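Local coordinates for C381 turret protein (Sulfolobus turreted icosahedral virus, PDB 4IND) that probably builds the turrets of an archaeal icosahedral virus, assembling as a pentamer of subunits that each carry three jelly-roll domains in a row, at residues Tyr168-Leu173 / Asp238-Val243. Residues are numbered along the deposited sequence; the frame is centred on the assembly and turned at random.
Sequences YISFRL and DVKFSV. With 2HP (dihydrogenphosphate ion), chain V; 2HP (dihydrogenphosphate ion), chain U.
Phe-171 takes the crowded chi1 position, its CG between the backbone N and the carbonyl carbon (41°), while Phe-241 sets CG anti to N (159°), so both rings join Ile-169, Val-239 and Leu-173 on the inner face of the middle jelly roll. Strands 168-172 and 238-243 are antiparallel neighbours in one sheet of this sandwich; strand 194-203 flanks the second on its other side. Two hydrogen-bonded pairs, Ile-169 with Phe-241 and Phe-171 with Val-239, hold the register, and the straightest bond runs from Phe-241 N to Ile-169 O (2.7 Å, 171°), nearly along the C=O axis. On this inner face the edge of the Phe-241 ring meets Ile-169, Phe-241 CD2 lying 3.8 Å from Ile-169 CG1. Val-239 packs with both branches: CG1 on Phe-171 CE1 (3.8 Å), CG2 on Leu-173 CD1. Met-182, Tyr-178 and Leu-230 of the facing sheet close over this layer. On the other face the fully extended Lys-240 runs alongside Tyr-168, Lys-240 CE 3.4 Å from Tyr-168 CD1, and Ser-242 OG sits at the ring edge. At the phosphate-binding end the side chains of Arg-172 and Asp-238 cross, Asp-238 OD1 resting 3.8 Å from Arg-172 CB, but their charges go to separate partners: Arg-172 NH1 to Glu-125, Asp-238 OD2 to Arg-154 of the second subunit, both in salt bridges. Beyond a bend at chi3, Arg-172 NH2 donates a hydrogen bond to O1 of a dihydrogenphosphate (3.2 Å).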
# COMPACT_ATOMS: atom_id res chain seq x y z
N TYR A 168 33.48 -4.67 -4.76
CA TYR A 168 32.14 -5.24 -4.72
C TYR A 168 31.26 -4.37 -3.86
O TYR A 168 31.72 -3.80 -2.88
CB TYR A 168 32.17 -6.64 -4.09
CG TYR A 168 32.99 -7.65 -4.85
CD1 TYR A 168 32.48 -8.29 -5.96
CD2 TYR A 168 34.28 -7.97 -4.43
CE1 TYR A 168 33.23 -9.21 -6.65
CE2 TYR A 168 35.03 -8.89 -5.11
CZ TYR A 168 34.51 -9.51 -6.23
OH TYR A 168 35.26 -10.43 -6.91
N ILE A 169 29.99 -4.31 -4.23
CA ILE A 169 28.98 -3.75 -3.34
C ILE A 169 27.81 -4.74 -3.38
O ILE A 169 27.38 -5.13 -4.45
CB ILE A 169 28.51 -2.37 -3.79
CG1 ILE A 169 29.71 -1.43 -3.93
CG2 ILE A 169 27.49 -1.79 -2.80
CD1 ILE A 169 29.37 -0.02 -4.40
N SER A 170 27.33 -5.18 -2.23
CA SER A 170 26.14 -6.04 -2.21
C SER A 170 25.05 -5.38 -1.39
O SER A 170 25.33 -4.62 -0.47
CB SER A 170 26.47 -7.40 -1.58
OG SER A 170 27.42 -8.09 -2.36
N PHE A 171 23.79 -5.69 -1.70
CA PHE A 171 22.68 -5.22 -0.89
C PHE A 171 21.46 -6.11 -1.12
O PHE A 171 21.38 -6.80 -2.13
CB PHE A 171 22.38 -3.74 -1.16
CG PHE A 171 22.45 -3.35 -2.61
CD1 PHE A 171 21.34 -3.49 -3.44
CD2 PHE A 171 23.62 -2.84 -3.15
CE1 PHE A 171 21.41 -3.13 -4.79
CE2 PHE A 171 23.69 -2.47 -4.49
CZ PHE A 171 22.58 -2.62 -5.31
N ARG A 172 20.53 -6.11 -0.17
CA ARG A 172 19.30 -6.90 -0.30
C ARG A 172 18.19 -5.98 -0.74
O ARG A 172 18.03 -4.90 -0.18
CB ARG A 172 18.91 -7.53 1.06
CG ARG A 172 17.64 -8.34 0.99
CD ARG A 172 16.84 -8.39 2.29
NE ARG A 172 16.21 -7.10 2.61
CZ ARG A 172 15.50 -6.90 3.71
NH1 ARG A 172 15.33 -7.89 4.60
NH2 ARG A 172 14.95 -5.71 3.96
N LEU A 173 17.42 -6.40 -1.74
CA LEU A 173 16.25 -5.63 -2.17
C LEU A 173 15.01 -6.48 -2.00
O LEU A 173 14.99 -7.63 -2.46
CB LEU A 173 16.37 -5.22 -3.63
CG LEU A 173 17.58 -4.38 -4.00
CD1 LEU A 173 17.55 -4.06 -5.50
CD2 LEU A 173 17.59 -3.08 -3.19
N ASP A 238 19.19 -10.82 -2.98
CA ASP A 238 20.56 -10.33 -2.78
C ASP A 238 21.20 -9.93 -4.11
O ASP A 238 21.34 -10.73 -5.04
CB ASP A 238 21.40 -11.33 -2.00
CG ASP A 238 21.02 -11.38 -0.50
OD1 ASP A 238 21.23 -10.37 0.23
OD2 ASP A 238 20.51 -12.41 -0.05
N VAL A 239 21.53 -8.65 -4.20
CA VAL A 239 22.07 -8.08 -5.44
C VAL A 239 23.57 -7.86 -5.24
O VAL A 239 24.01 -7.43 -4.17
CB VAL A 239 21.38 -6.77 -5.77
CG1 VAL A 239 21.98 -6.13 -7.03
CG2 VAL A 239 19.88 -7.00 -5.95
N LYS A 240 24.36 -8.17 -6.27
CA LYS A 240 25.81 -7.98 -6.18
C LYS A 240 26.35 -7.14 -7.34
O LYS A 240 26.12 -7.46 -8.51
CB LYS A 240 26.49 -9.34 -6.15
CG LYS A 240 27.99 -9.27 -5.98
CD LYS A 240 28.55 -10.68 -5.93
CE LYS A 240 30.06 -10.68 -5.92
NZ LYS A 240 30.61 -12.07 -5.98
N PHE A 241 27.05 -6.06 -7.00
CA PHE A 241 27.72 -5.25 -8.01
C PHE A 241 29.21 -5.58 -7.94
O PHE A 241 29.78 -5.63 -6.85
CB PHE A 241 27.49 -3.77 -7.74
CG PHE A 241 28.51 -2.88 -8.39
CD1 PHE A 241 28.55 -2.75 -9.77
CD2 PHE A 241 29.44 -2.19 -7.62
CE1 PHE A 241 29.49 -1.94 -10.38
CE2 PHE A 241 30.38 -1.37 -8.21
CZ PHE A 241 30.41 -1.24 -9.61
N SER A 242 29.83 -5.86 -9.08
CA SER A 242 31.25 -6.19 -9.13
C SER A 242 31.94 -5.31 -10.14
O SER A 242 31.44 -5.16 -11.26
CB SER A 242 31.47 -7.64 -9.55
OG SER A 242 30.56 -8.52 -8.92
N VAL A 243 33.09 -4.74 -9.77
CA VAL A 243 33.94 -4.05 -10.75
C VAL A 243 34.82 -5.12 -11.36
O VAL A 243 35.51 -5.86 -10.64
CB VAL A 243 34.82 -2.99 -10.07
CG1 VAL A 243 35.68 -2.29 -11.12
CG2 VAL A 243 33.97 -1.97 -9.32
P 2HP V . 18.74 -14.65 -2.10
O1 2HP V . 19.26 -14.41 -3.55
O2 2HP V . 17.74 -13.62 -1.70
O3 2HP V . 19.85 -14.37 -1.15
O4 2HP V . 18.22 -16.09 -1.85
P 2HP U . 15.12 -1.81 4.03
O1 2HP U . 14.94 -2.70 2.83
O2 2HP U . 15.52 -2.81 5.07
O3 2HP U . 13.75 -1.13 4.37
O4 2HP U . 16.27 -0.77 3.88